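Local coordinates for uncharacterized protein (Desulfotomaculum acetoxidans, PDB 3U4Y) that is of unknown function but forms a seven-bladed beta-propeller of the lactonase type, at residues Phe42-Ile47 and Met86-Ile91; Gly82-Ala87 and Asn109-Ser114; Phe97-Thr102 and Val131-Ser136; Gly141-Asp146 and Phe156-Asp161. One frame throughout, in Å; residues are numbered along the deposited sequence.

Contact 1. Residues Phe42-Ile47 and Met86-Ile91; sequences FVDTAI and MADVDI
The flat groups here are two carboxylates, Asp-44 and Asp-88, which lie side by side and point the same way, their planes 56° apart. Each has CG anti to its backbone N. The meeting is oxygen to oxygen: Asp-44 OD1 comes to 2.7 Å from Asp-88 OD1. The same Asp-44 OD1 also has Val-89 CG2 at 3.9 Å. The other oxygen of Asp-88, OD2, accepts a hydrogen bond from the backbone N of Ile-133, in the next blade. Asp-88 OD1 takes a weak bond from Val-89 N.

Strands 42-47 and 89-91 run nearly parallel, 10° apart, with their axes 6.2 Å from each other at closest. They are the innermost strands of two adjacent blades. Thr-57 joins the two segments, since its OG1 is hydrogen-bonded to both Asp-44 N and Ala-87 O. Asp-44 CB also sits 3.3 Å from Ala-87 O.

Apolar groups fill in on both flanks of the acidic pair. Val-43 CG1 packs on Ala-87 CB at 3.8 Å. Farther along, Ala-46 CB faces Val-89 and the CG1-CD1 arm of Ile-91. An alanine in place of Ile-91 would remove that arm, and would probably leave Ala-46 and Phe-115 less well packed.

Two buried acids placed side by side could shift each other's ionisation, with one perhaps harder to deprotonate, and the bond from Ile-133 N may ease a charge on Asp-88.

Contact 2. Residues Gly82-Ala87 and Asn109-Ser114; sequences GQSSMA and NMQSYS
Segment 82-87 has no regular structure and bends past the start of strand 109-114, with the CA atoms of Ser-84 and Asn-109 6.6 Å apart and those of Gly-82 and Gln-111 7.8 Å apart. Gln-111 does most of the work. Its CG is anti to the carbonyl carbon (chi1 -52°), and the chain then runs extended, so the amide reaches into the bend of the loop.

Both ends of that amide bond to loop backbone, each weakly. OE1 of Gln-111 accepts from Gln-83 N at 3.1 Å, with a bent N-H...O angle of 132°. NE2 of Gln-111 donates to Ser-84 O at 3.2 Å, at 123°. Using donor and acceptor together limits how the amide can rotate. The side chain of Met-86, modelled as selenomethionine, crosses Gln-111 at about a right angle, bringing its CE methyl against NE2. Gly-82 leaves room here: a CB on it would run into Gln-111 NE2 and Met-86 CE. A leucine in place of Gln-111 would lose both amide bonds, and is likely to leave the turn at Gln-83 and Ser-84 less firmly placed.

Nearer the start of the strand, Ser-84 OG packs on the Asn-109 side chain, 3.4 Å from Asn-109 CB. Ser-85 turns away, and its OG is hydrogen-bonded to Gly-103 N and Asn-105 O.

The loop runs from the outermost strand of one blade, 75-81, to the innermost strand of the next, 89-91. Such a connection, passing over the following sheet, is the blade-to-blade crossing of a beta-propeller.

Contact 3. Residues Phe97-Thr102 and Val131-Ser136; sequences FAVTVT and VGIAIS
Apolar contacts make up this interface. Val-99 is the middle piece. Its CG1, anti to the backbone N, meets Ile-133 CD1 at 3.4 Å. Its CG2 meets Ile-135 CD1 at 3.8 Å, so each methyl of Val-99 takes one isoleucine tip. Ile-133 is fully extended (chi1 -168°, chi2 178°) and crosses Val-99 at about a right angle. Ile-135 comes in obliquely, with CG1 anti to its carbonyl carbon instead. Val-101 and Ile-133 slide past each other in opposite directions, with Val-101 CG2 3.9 Å from Ile-133 CB. Met-110, from strand 109-114, packs on Val-99, Val-101 and Ile-133.

The polar link between the blades comes from outside the two segments: Asp-90 OD2, on the innermost strand of the neighbouring blade, accepts a hydrogen bond from Ile-135 N.

As for the backbone, the axes of strands 97-100 and 131-135 come within 8.1 Å, and their directions differ by 156°, so they run roughly antiparallel. This is sheet-to-sheet spacing, with side chains between.

The second strand of one blade thus packs face to face on the innermost strand of the next, the hydrophobic blade-to-blade packing of a beta-propeller.

Contact 4. Residues Gly141-Asp146 and Phe156-Asp161; sequences GLILID and FKIDAD
The carbonyl O of Gly-141 is held by the straightest bond here. One donor grips it: Ile-158 N, at 3.2 Å, with an N-H...O angle of 167° and lying in the carbonyl plane. Two carbons lie beside the same oxygen, with Lys-157 CD at 3.4 Å and Ile-158 CG2 at 3.6 Å from Gly-141 O.

Ile-143 and Phe-156 form an antiparallel hydrogen-bonded pair. Ile-143 N donates to Phe-156 O at 2.9 Å, from above the carbonyl plane. Phe-156 N donates back to Ile-143 O, in the carbonyl plane. Leu-142 and Lys-157 are the adjoining non-hydrogen-bonded pair. Lys-157 bends back at chi2 and chi3, and its NZ makes a weak bond to Ile-158 O.

Ile-143 and Phe-156 share one face of the sheet, with CB to CB at 3.8 Å. The CD1 tip of Ile-143 reaches along to Ile-158 CG2 at 3.7 Å. Ile-143 O lies at the edge of the Phe-156 ring, near its plane. Ile-145, its CG1 in the crowded position between the backbone N and carbonyl carbon, brings CD1 obliquely to Phe-156 CE2. Met-110 of the neighbouring blade covers Ile-143 and Ile-145.

The contact joins the two strands of a beta hairpin, the middle pair of their blade. Backbone bonds set the register, while the apolar face of Ile-143, Ile-145 and Phe-156 suits it to packing against the preceding blade.

Overall arrangement
The four contacts span three consecutive blades of the propeller. Contact 1 lies nearest the middle, its centre about 7 Å from that of the chain, and contact 2 about 16 Å out. Contacts 1 and 2 share Met-86 and Ala-87, and contacts 1, 2 and 3 all reach the sheet of strands 89-91 to 119-125. Contact 3 passes to the blade of strands 130-135 and 142-147, where contact 4 pairs two strands. Along the chain contact 1 closes before 3 and 4 open, contact 2 begins on the stretch where 1 ends, and 2 and 3 alternate. Contacts 1 and 4, about 16 Å apart between centres, do not touch. Blades consecutive in sequence are neighbours in the ring, meeting at contacts 1 and 3.

Contact 1. Residues Phe42-Ile47 and Met86-Ile91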
loop_
_atom_site.group_PDB
_atom_site.type_symbol
_atom_site.label_atom_id
_atom_site.label_comp_id
_atom_site.label_asym_id
_atom_site.label_seq_id
_atom_site.Cartn_x
_atom_site.Cartn_y
_atom_site.Cartn_z
ATOM N N PHE A 42 12.556 -7.349 5.005
ATOM C CA PHE A 42 11.389 -7.080 4.144
ATOM C C PHE A 42 10.276 -6.226 4.769
ATOM O O PHE A 42 9.946 -6.368 5.945
ATOM C CB PHE A 42 10.786 -8.381 3.614
ATOM C CG PHE A 42 11.624 -9.064 2.568
ATOM C CD1 PHE A 42 12.335 -8.327 1.636
ATOM C CD2 PHE A 42 11.700 -10.454 2.520
ATOM C CE1 PHE A 42 13.106 -8.962 0.675
ATOM C CE2 PHE A 42 12.469 -11.092 1.568
ATOM C CZ PHE A 42 13.174 -10.343 0.646
ATOM N N VAL A 43 9.689 -5.351 3.953
ATOM C CA VAL A 43 8.637 -4.455 4.422
ATOM C C VAL A 43 7.340 -4.586 3.614
ATOM O O VAL A 43 6.388 -5.197 4.085
ATOM C CB VAL A 43 9.108 -2.970 4.497
ATOM C CG1 VAL A 43 8.035 -2.110 5.115
ATOM C CG2 VAL A 43 10.402 -2.849 5.313
ATOM N N ASP A 44 7.305 -4.026 2.406
ATOM C CA ASP A 44 6.066 -3.985 1.610
ATOM C C ASP A 44 6.245 -4.644 0.234
ATOM O O ASP A 44 7.366 -4.992 -0.145
ATOM C CB ASP A 44 5.564 -2.531 1.456
ATOM C CG ASP A 44 4.072 -2.443 1.122
ATOM O OD1 ASP A 44 3.668 -1.521 0.365
ATOM O OD2 ASP A 44 3.300 -3.288 1.627
ATOM N N THR A 45 5.132 -4.818 -0.489
ATOM C CA THR A 45 5.114 -5.368 -1.852
ATOM C C THR A 45 4.132 -4.648 -2.745
ATOM O O THR A 45 3.086 -4.163 -2.299
ATOM C CB THR A 45 4.636 -6.835 -1.910
ATOM O OG1 THR A 45 3.731 -7.101 -0.832
ATOM C CG2 THR A 45 5.776 -7.780 -1.849
ATOM N N ALA A 46 4.457 -4.623 -4.028
ATOM C CA ALA A 46 3.504 -4.230 -5.053
ATOM C C ALA A 46 3.416 -5.385 -6.025
ATOM O O ALA A 46 4.242 -6.282 -5.976
ATOM C CB ALA A 46 3.953 -2.978 -5.755
ATOM N N ILE A 47 2.391 -5.365 -6.871
ATOM C CA ILE A 47 2.201 -6.350 -7.934
ATOM C C ILE A 47 1.810 -5.613 -9.202
ATOM O O ILE A 47 1.382 -4.467 -9.161
ATOM C CB ILE A 47 1.133 -7.395 -7.574
ATOM C CG1 ILE A 47 1.309 -8.646 -8.408
ATOM C CG2 ILE A 47 -0.241 -6.848 -7.784
ATOM C CD1 ILE A 47 0.551 -9.807 -7.857
HETATM N N MSE A 86 14.072 1.562 2.390
HETATM C CA MSE A 86 12.838 1.490 1.619
HETATM C C MSE A 86 11.676 0.921 2.420
HETATM O O MSE A 86 11.886 0.054 3.268
HETATM C CB MSE A 86 13.045 0.569 0.424
HETATM C CG MSE A 86 13.889 1.140 -0.671
HETATM SE SE MSE A 86 14.539 -0.292 -1.801
HETATM C CE MSE A 86 16.148 0.603 -2.453
ATOM N N ALA A 87 10.451 1.378 2.142
ATOM C CA ALA A 87 9.283 0.770 2.778
ATOM C C ALA A 87 8.037 0.694 1.879
ATOM O O ALA A 87 7.906 -0.262 1.130
ATOM C CB ALA A 87 8.980 1.415 4.136
ATOM N N ASP A 88 7.113 1.653 1.947
ATOM C CA ASP A 88 5.937 1.560 1.075
ATOM C C ASP A 88 6.427 1.583 -0.379
ATOM O O ASP A 88 7.456 2.202 -0.690
ATOM C CB ASP A 88 4.871 2.659 1.364
ATOM C CG ASP A 88 3.432 2.256 0.906
ATOM O OD1 ASP A 88 3.224 1.109 0.442
ATOM O OD2 ASP A 88 2.496 3.085 1.021
ATOM N N VAL A 89 5.719 0.857 -1.248
ATOM C CA VAL A 89 5.950 0.921 -2.688
ATOM C C VAL A 89 4.666 1.024 -3.437
ATOM O O VAL A 89 3.671 0.397 -3.078
ATOM C CB VAL A 89 6.575 -0.359 -3.258
ATOM C CG1 VAL A 89 7.931 -0.068 -3.828
ATOM C CG2 VAL A 89 6.594 -1.466 -2.222
ATOM N N ASP A 90 4.713 1.789 -4.512
ATOM C CA ASP A 90 3.676 1.739 -5.523
ATOM C C ASP A 90 4.334 1.615 -6.875
ATOM O O ASP A 90 5.494 1.976 -7.037
ATOM C CB ASP A 90 2.795 2.987 -5.492
ATOM C CG ASP A 90 1.335 2.668 -5.768
ATOM O OD1 ASP A 90 0.960 1.473 -5.653
ATOM O OD2 ASP A 90 0.564 3.603 -6.093
ATOM N N ILE A 91 3.586 1.086 -7.836
ATOM C CA ILE A 91 4.025 1.013 -9.217
ATOM C C ILE A 91 3.232 2.027 -10.015
ATOM O O ILE A 91 2.071 2.291 -9.699
ATOM C CB ILE A 91 3.748 -0.358 -9.804
ATOM C CG1 ILE A 91 3.689 -1.391 -8.678
ATOM C CG2 ILE A 91 4.784 -0.680 -10.849
ATOM C CD1 ILE A 91 4.620 -2.569 -8.836
#

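Contact 2. Residues Gly82-Ala87 and Asn109-Ser114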
loop_
_atom_site.group_PDB
_atom_site.type_symbol
_atom_site.label_atom_id
_atom_site.label_comp_id
_atom_site.label_asym_id
_atom_site.label_seq_id
_atom_site.Cartn_x
_atom_site.Cartn_y
_atom_site.Cartn_z
ATOM N N GLY A 82 19.629 0.034 -2.982
ATOM C CA GLY A 82 19.343 1.437 -3.168
ATOM C C GLY A 82 20.281 2.341 -2.390
ATOM O O GLY A 82 21.018 1.905 -1.514
ATOM N N GLN A 83 20.242 3.620 -2.727
ATOM C CA GLN A 83 20.960 4.647 -2.005
ATOM C C GLN A 83 20.656 4.617 -0.498
ATOM O O GLN A 83 21.561 4.756 0.336
ATOM C CB GLN A 83 20.586 6.002 -2.597
ATOM C CG GLN A 83 21.734 6.753 -3.239
ATOM C CD GLN A 83 22.229 7.900 -2.361
ATOM O OE1 GLN A 83 22.572 7.705 -1.190
ATOM N NE2 GLN A 83 22.248 9.108 -2.924
ATOM N N SER A 84 19.384 4.441 -0.148
ATOM C CA SER A 84 18.973 4.415 1.255
ATOM C C SER A 84 17.833 3.426 1.479
ATOM O O SER A 84 17.457 2.696 0.564
ATOM C CB SER A 84 18.557 5.808 1.723
ATOM O OG SER A 84 17.433 6.277 0.995
ATOM N N SER A 85 17.285 3.408 2.694
ATOM C CA SER A 85 16.250 2.438 3.060
ATOM C C SER A 85 14.939 2.567 2.265
ATOM O O SER A 85 14.708 3.566 1.582
ATOM C CB SER A 85 15.931 2.558 4.536
ATOM O OG SER A 85 14.983 3.592 4.733
HETATM N N MSE A 86 14.072 1.562 2.390
HETATM C CA MSE A 86 12.838 1.490 1.619
HETATM C C MSE A 86 11.676 0.921 2.420
HETATM O O MSE A 86 11.886 0.054 3.268
HETATM C CB MSE A 86 13.045 0.569 0.424
HETATM C CG MSE A 86 13.889 1.140 -0.671
HETATM SE SE MSE A 86 14.539 -0.292 -1.801
HETATM C CE MSE A 86 16.148 0.603 -2.453
ATOM N N ALA A 87 10.451 1.378 2.142
ATOM C CA ALA A 87 9.283 0.770 2.778
ATOM C C ALA A 87 8.037 0.694 1.879
ATOM O O ALA A 87 7.906 -0.262 1.130
ATOM C CB ALA A 87 8.980 1.415 4.136
ATOM N N ASN A 109 14.966 9.128 1.438
ATOM C CA ASN A 109 14.829 9.380 0.020
ATOM C C ASN A 109 13.648 8.694 -0.614
ATOM O O ASN A 109 13.185 7.650 -0.152
ATOM C CB ASN A 109 16.067 8.910 -0.727
ATOM C CG ASN A 109 17.286 9.653 -0.338
ATOM O OD1 ASN A 109 17.475 10.803 -0.720
ATOM N ND2 ASN A 109 18.148 8.996 0.411
HETATM N N MSE A 110 13.191 9.284 -1.709
HETATM C CA MSE A 110 12.263 8.621 -2.596
HETATM C C MSE A 110 13.051 8.106 -3.787
HETATM O O MSE A 110 13.897 8.806 -4.321
HETATM C CB MSE A 110 11.181 9.590 -3.047
HETATM C CG MSE A 110 10.387 9.099 -4.235
HETATM SE SE MSE A 110 8.938 10.305 -4.715
HETATM C CE MSE A 110 7.957 10.112 -3.048
ATOM N N GLN A 111 12.773 6.878 -4.206
ATOM C CA GLN A 111 13.575 6.228 -5.232
ATOM C C GLN A 111 12.685 5.529 -6.234
ATOM O O GLN A 111 11.755 4.817 -5.837
ATOM C CB GLN A 111 14.485 5.178 -4.594
ATOM C CG GLN A 111 15.334 5.672 -3.430
ATOM C CD GLN A 111 16.413 4.680 -3.071
ATOM O OE1 GLN A 111 17.471 4.656 -3.696
ATOM N NE2 GLN A 111 16.145 3.832 -2.085
ATOM N N SER A 112 12.979 5.730 -7.523
ATOM C CA SER A 112 12.283 5.027 -8.612
ATOM C C SER A 112 13.164 3.972 -9.260
ATOM O O SER A 112 14.376 4.111 -9.306
ATOM C CB SER A 112 11.820 5.992 -9.700
ATOM O OG SER A 112 12.926 6.412 -10.471
ATOM N N TYR A 113 12.527 2.948 -9.810
ATOM C CA TYR A 113 13.208 1.753 -10.274
ATOM C C TYR A 113 12.605 1.259 -11.594
ATOM O O TYR A 113 11.397 1.028 -11.661
ATOM C CB TYR A 113 13.062 0.703 -9.178
ATOM C CG TYR A 113 13.362 -0.715 -9.582
ATOM C CD1 TYR A 113 14.651 -1.235 -9.485
ATOM C CD2 TYR A 113 12.356 -1.548 -10.032
ATOM C CE1 TYR A 113 14.925 -2.541 -9.841
ATOM C CE2 TYR A 113 12.623 -2.861 -10.394
ATOM C CZ TYR A 113 13.907 -3.353 -10.294
ATOM O OH TYR A 113 14.154 -4.660 -10.655
ATOM N N SER A 114 13.436 1.107 -12.634
ATOM C CA SER A 114 12.964 0.646 -13.956
ATOM C C SER A 114 12.828 -0.870 -14.074
ATOM O O SER A 114 13.806 -1.586 -13.936
ATOM C CB SER A 114 13.877 1.152 -15.079
ATOM O OG SER A 114 13.345 0.832 -16.364
#

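Contact 3. Residues Phe97-Thr102 and Val131-Ser136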
loop_
_atom_site.group_PDB
_atom_site.type_symbol
_atom_site.label_atom_id
_atom_site.label_comp_id
_atom_site.label_asym_id
_atom_site.label_seq_id
_atom_site.Cartn_x
_atom_site.Cartn_y
_atom_site.Cartn_z
ATOM N N PHE A 97 7.582 1.559 -13.886
ATOM C CA PHE A 97 8.398 1.923 -12.713
ATOM C C PHE A 97 7.786 1.573 -11.370
ATOM O O PHE A 97 6.567 1.527 -11.218
ATOM C CB PHE A 97 8.671 3.418 -12.678
ATOM C CG PHE A 97 9.395 3.919 -13.865
ATOM C CD1 PHE A 97 10.751 3.714 -13.993
ATOM C CD2 PHE A 97 8.724 4.594 -14.858
ATOM C CE1 PHE A 97 11.416 4.178 -15.090
ATOM C CE2 PHE A 97 9.386 5.063 -15.962
ATOM C CZ PHE A 97 10.729 4.858 -16.079
ATOM N N ALA A 98 8.660 1.361 -10.392
ATOM C CA ALA A 98 8.263 1.151 -9.006
ATOM C C ALA A 98 8.845 2.295 -8.231
ATOM O O ALA A 98 9.984 2.676 -8.479
ATOM C CB ALA A 98 8.823 -0.148 -8.482
ATOM N N VAL A 99 8.074 2.859 -7.304
ATOM C CA VAL A 99 8.566 3.988 -6.522
ATOM C C VAL A 99 8.506 3.704 -5.031
ATOM O O VAL A 99 7.514 3.160 -4.524
ATOM C CB VAL A 99 7.824 5.279 -6.828
ATOM C CG1 VAL A 99 8.430 6.383 -6.041
ATOM C CG2 VAL A 99 7.926 5.609 -8.295
ATOM N N THR A 100 9.583 4.073 -4.340
ATOM C CA THR A 100 9.761 3.692 -2.950
ATOM C C THR A 100 10.000 4.879 -2.046
ATOM O O THR A 100 10.643 5.859 -2.412
ATOM C CB THR A 100 10.962 2.772 -2.785
ATOM O OG1 THR A 100 11.156 2.034 -3.992
ATOM C CG2 THR A 100 10.736 1.819 -1.637
ATOM N N VAL A 101 9.499 4.761 -0.832
ATOM C CA VAL A 101 9.650 5.817 0.130
ATOM C C VAL A 101 10.446 5.293 1.330
ATOM O O VAL A 101 10.555 4.081 1.546
ATOM C CB VAL A 101 8.259 6.385 0.488
ATOM C CG1 VAL A 101 8.094 6.615 1.994
ATOM C CG2 VAL A 101 8.015 7.646 -0.312
ATOM N N THR A 102 11.011 6.211 2.100
ATOM C CA THR A 102 11.907 5.853 3.184
ATOM C C THR A 102 11.284 4.971 4.258
ATOM O O THR A 102 10.064 4.963 4.446
ATOM C CB THR A 102 12.429 7.101 3.870
ATOM O OG1 THR A 102 13.569 6.765 4.670
ATOM C CG2 THR A 102 11.342 7.688 4.733
ATOM N N VAL A 131 6.005 9.168 5.574
ATOM C CA VAL A 131 5.556 7.775 5.460
ATOM C C VAL A 131 4.408 7.626 4.459
ATOM O O VAL A 131 3.610 8.543 4.267
ATOM C CB VAL A 131 5.135 7.155 6.810
ATOM C CG1 VAL A 131 6.203 7.398 7.830
ATOM C CG2 VAL A 131 3.827 7.727 7.290
ATOM N N GLY A 132 4.334 6.458 3.837
ATOM C CA GLY A 132 3.313 6.178 2.854
ATOM C C GLY A 132 3.606 6.769 1.489
ATOM O O GLY A 132 4.175 7.859 1.376
ATOM N N ILE A 133 3.233 6.028 0.447
ATOM C CA ILE A 133 3.305 6.535 -0.921
ATOM C C ILE A 133 2.088 6.080 -1.714
ATOM O O ILE A 133 1.476 5.034 -1.434
ATOM C CB ILE A 133 4.630 6.154 -1.650
ATOM C CG1 ILE A 133 4.796 6.945 -2.939
ATOM C CG2 ILE A 133 4.680 4.694 -1.989
ATOM C CD1 ILE A 133 6.084 6.644 -3.647
ATOM N N ALA A 134 1.728 6.901 -2.688
ATOM C CA ALA A 134 0.628 6.598 -3.573
ATOM C C ALA A 134 0.874 7.274 -4.917
ATOM O O ALA A 134 1.218 8.458 -4.984
ATOM C CB ALA A 134 -0.682 7.060 -2.969
ATOM N N ILE A 135 0.712 6.505 -5.986
ATOM C CA ILE A 135 0.822 7.045 -7.335
ATOM C C ILE A 135 -0.545 7.070 -8.017
ATOM O O ILE A 135 -1.266 6.066 -8.009
ATOM C CB ILE A 135 1.834 6.229 -8.170
ATOM C CG1 ILE A 135 3.163 6.142 -7.415
ATOM C CG2 ILE A 135 2.022 6.834 -9.551
ATOM C CD1 ILE A 135 4.180 5.220 -8.031
ATOM N N SER A 136 -0.917 8.211 -8.593
ATOM C CA SER A 136 -2.204 8.278 -9.279
ATOM C C SER A 136 -2.293 7.364 -10.514
ATOM O O SER A 136 -1.386 7.337 -11.371
ATOM C CB SER A 136 -2.555 9.712 -9.662
ATOM O OG SER A 136 -1.610 10.223 -10.580
#

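Contact 4. Residues Gly141-Asp146 and Phe156-Asp161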
loop_
_atom_site.group_PDB
_atom_site.type_symbol
_atom_site.label_atom_id
_atom_site.label_comp_id
_atom_site.label_asym_id
_atom_site.label_seq_id
_atom_site.Cartn_x
_atom_site.Cartn_y
_atom_site.Cartn_z
ATOM N N GLY A 141 0.840 10.996 -13.493
ATOM C CA GLY A 141 2.102 10.825 -12.782
ATOM C C GLY A 141 2.289 11.604 -11.487
ATOM O O GLY A 141 3.409 11.903 -11.073
ATOM N N LEU A 142 1.178 11.936 -10.846
ATOM C CA LEU A 142 1.207 12.598 -9.563
ATOM C C LEU A 142 1.488 11.612 -8.439
ATOM O O LEU A 142 0.953 10.502 -8.422
ATOM C CB LEU A 142 -0.128 13.261 -9.308
ATOM C CG LEU A 142 -0.353 13.634 -7.848
ATOM C CD1 LEU A 142 0.499 14.857 -7.505
ATOM C CD2 LEU A 142 -1.839 13.855 -7.601
ATOM N N ILE A 143 2.314 12.052 -7.495
ATOM C CA ILE A 143 2.688 11.280 -6.323
ATOM C C ILE A 143 2.459 12.087 -5.047
ATOM O O ILE A 143 2.800 13.263 -4.955
ATOM C CB ILE A 143 4.179 10.966 -6.343
ATOM C CG1 ILE A 143 4.525 10.065 -7.519
ATOM C CG2 ILE A 143 4.598 10.322 -5.033
ATOM C CD1 ILE A 143 5.993 10.094 -7.858
ATOM N N LEU A 144 1.907 11.431 -4.048
ATOM C CA LEU A 144 1.627 12.078 -2.795
ATOM C C LEU A 144 2.123 11.188 -1.698
ATOM O O LEU A 144 1.997 9.969 -1.784
ATOM C CB LEU A 144 0.119 12.243 -2.615
ATOM C CG LEU A 144 -0.653 13.528 -2.915
ATOM C CD1 LEU A 144 -0.093 14.307 -4.089
ATOM C CD2 LEU A 144 -2.087 13.117 -3.158
ATOM N N ILE A 145 2.653 11.805 -0.646
ATOM C CA ILE A 145 3.165 11.087 0.510
ATOM C C ILE A 145 2.662 11.789 1.742
ATOM O O ILE A 145 2.365 12.973 1.694
ATOM C CB ILE A 145 4.700 11.132 0.550
ATOM C CG1 ILE A 145 5.163 12.589 0.602
ATOM C CG2 ILE A 145 5.299 10.400 -0.644
ATOM C CD1 ILE A 145 6.550 12.782 1.107
ATOM N N ASP A 146 2.573 11.059 2.846
ATOM C CA ASP A 146 2.224 11.639 4.142
ATOM C C ASP A 146 3.426 12.248 4.872
ATOM O O ASP A 146 4.544 11.764 4.767
ATOM C CB ASP A 146 1.605 10.571 5.033
ATOM C CG ASP A 146 0.378 9.954 4.419
ATOM O OD1 ASP A 146 0.255 8.712 4.434
ATOM O OD2 ASP A 146 -0.467 10.714 3.918
ATOM N N PHE A 156 4.546 15.019 -5.058
ATOM C CA PHE A 156 5.700 14.798 -5.927
ATOM C C PHE A 156 5.346 14.453 -7.366
ATOM O O PHE A 156 4.179 14.293 -7.717
ATOM C CB PHE A 156 6.584 13.708 -5.355
ATOM C CG PHE A 156 7.244 14.090 -4.073
ATOM C CD1 PHE A 156 8.587 14.440 -4.050
ATOM C CD2 PHE A 156 6.524 14.107 -2.890
ATOM C CE1 PHE A 156 9.208 14.793 -2.868
ATOM C CE2 PHE A 156 7.134 14.462 -1.700
ATOM C CZ PHE A 156 8.481 14.807 -1.691
ATOM N N LYS A 157 6.378 14.333 -8.190
ATOM C CA LYS A 157 6.209 14.041 -9.608
ATOM C C LYS A 157 7.114 12.913 -10.087
ATOM O O LYS A 157 8.254 12.783 -9.641
ATOM C CB LYS A 157 6.517 15.285 -10.424
ATOM C CG LYS A 157 5.387 15.707 -11.318
ATOM C CD LYS A 157 5.087 14.637 -12.316
ATOM C CE LYS A 157 4.784 15.245 -13.666
ATOM N NZ LYS A 157 4.634 14.170 -14.674
ATOM N N ILE A 158 6.599 12.094 -10.996
ATOM C CA ILE A 158 7.438 11.175 -11.758
ATOM C C ILE A 158 7.097 11.292 -13.220
ATOM O O ILE A 158 5.925 11.222 -13.591
ATOM C CB ILE A 158 7.264 9.705 -11.332
ATOM C CG1 ILE A 158 8.183 8.804 -12.162
ATOM C CG2 ILE A 158 5.812 9.252 -11.449
ATOM C CD1 ILE A 158 8.270 7.368 -11.656
ATOM N N ASP A 159 8.109 11.481 -14.059
ATOM C CA ASP A 159 7.860 11.603 -15.490
ATOM C C ASP A 159 7.921 10.265 -16.235
ATOM O O ASP A 159 7.975 9.186 -15.618
ATOM C CB ASP A 159 8.784 12.640 -16.129
ATOM C CG ASP A 159 10.240 12.238 -16.077
ATOM O OD1 ASP A 159 10.534 11.022 -16.052
ATOM O OD2 ASP A 159 11.094 13.151 -16.068
ATOM N N ALA A 160 7.894 10.366 -17.566
ATOM C CA ALA A 160 7.922 9.225 -18.481
ATOM C C ALA A 160 9.202 8.395 -18.337
ATOM O O ALA A 160 9.203 7.182 -18.578
ATOM C CB ALA A 160 7.793 9.725 -19.883
ATOM N N ASP A 161 10.276 9.068 -17.931
ATOM C CA ASP A 161 11.588 8.461 -17.743
ATOM C C ASP A 161 11.810 7.856 -16.365
ATOM O O ASP A 161 12.728 7.065 -16.188
ATOM C CB ASP A 161 12.687 9.502 -17.968
ATOM C CG ASP A 161 12.769 9.965 -19.407
ATOM O OD1 ASP A 161 12.185 9.295 -20.294
ATOM O OD2 ASP A 161 13.435 10.997 -19.646
#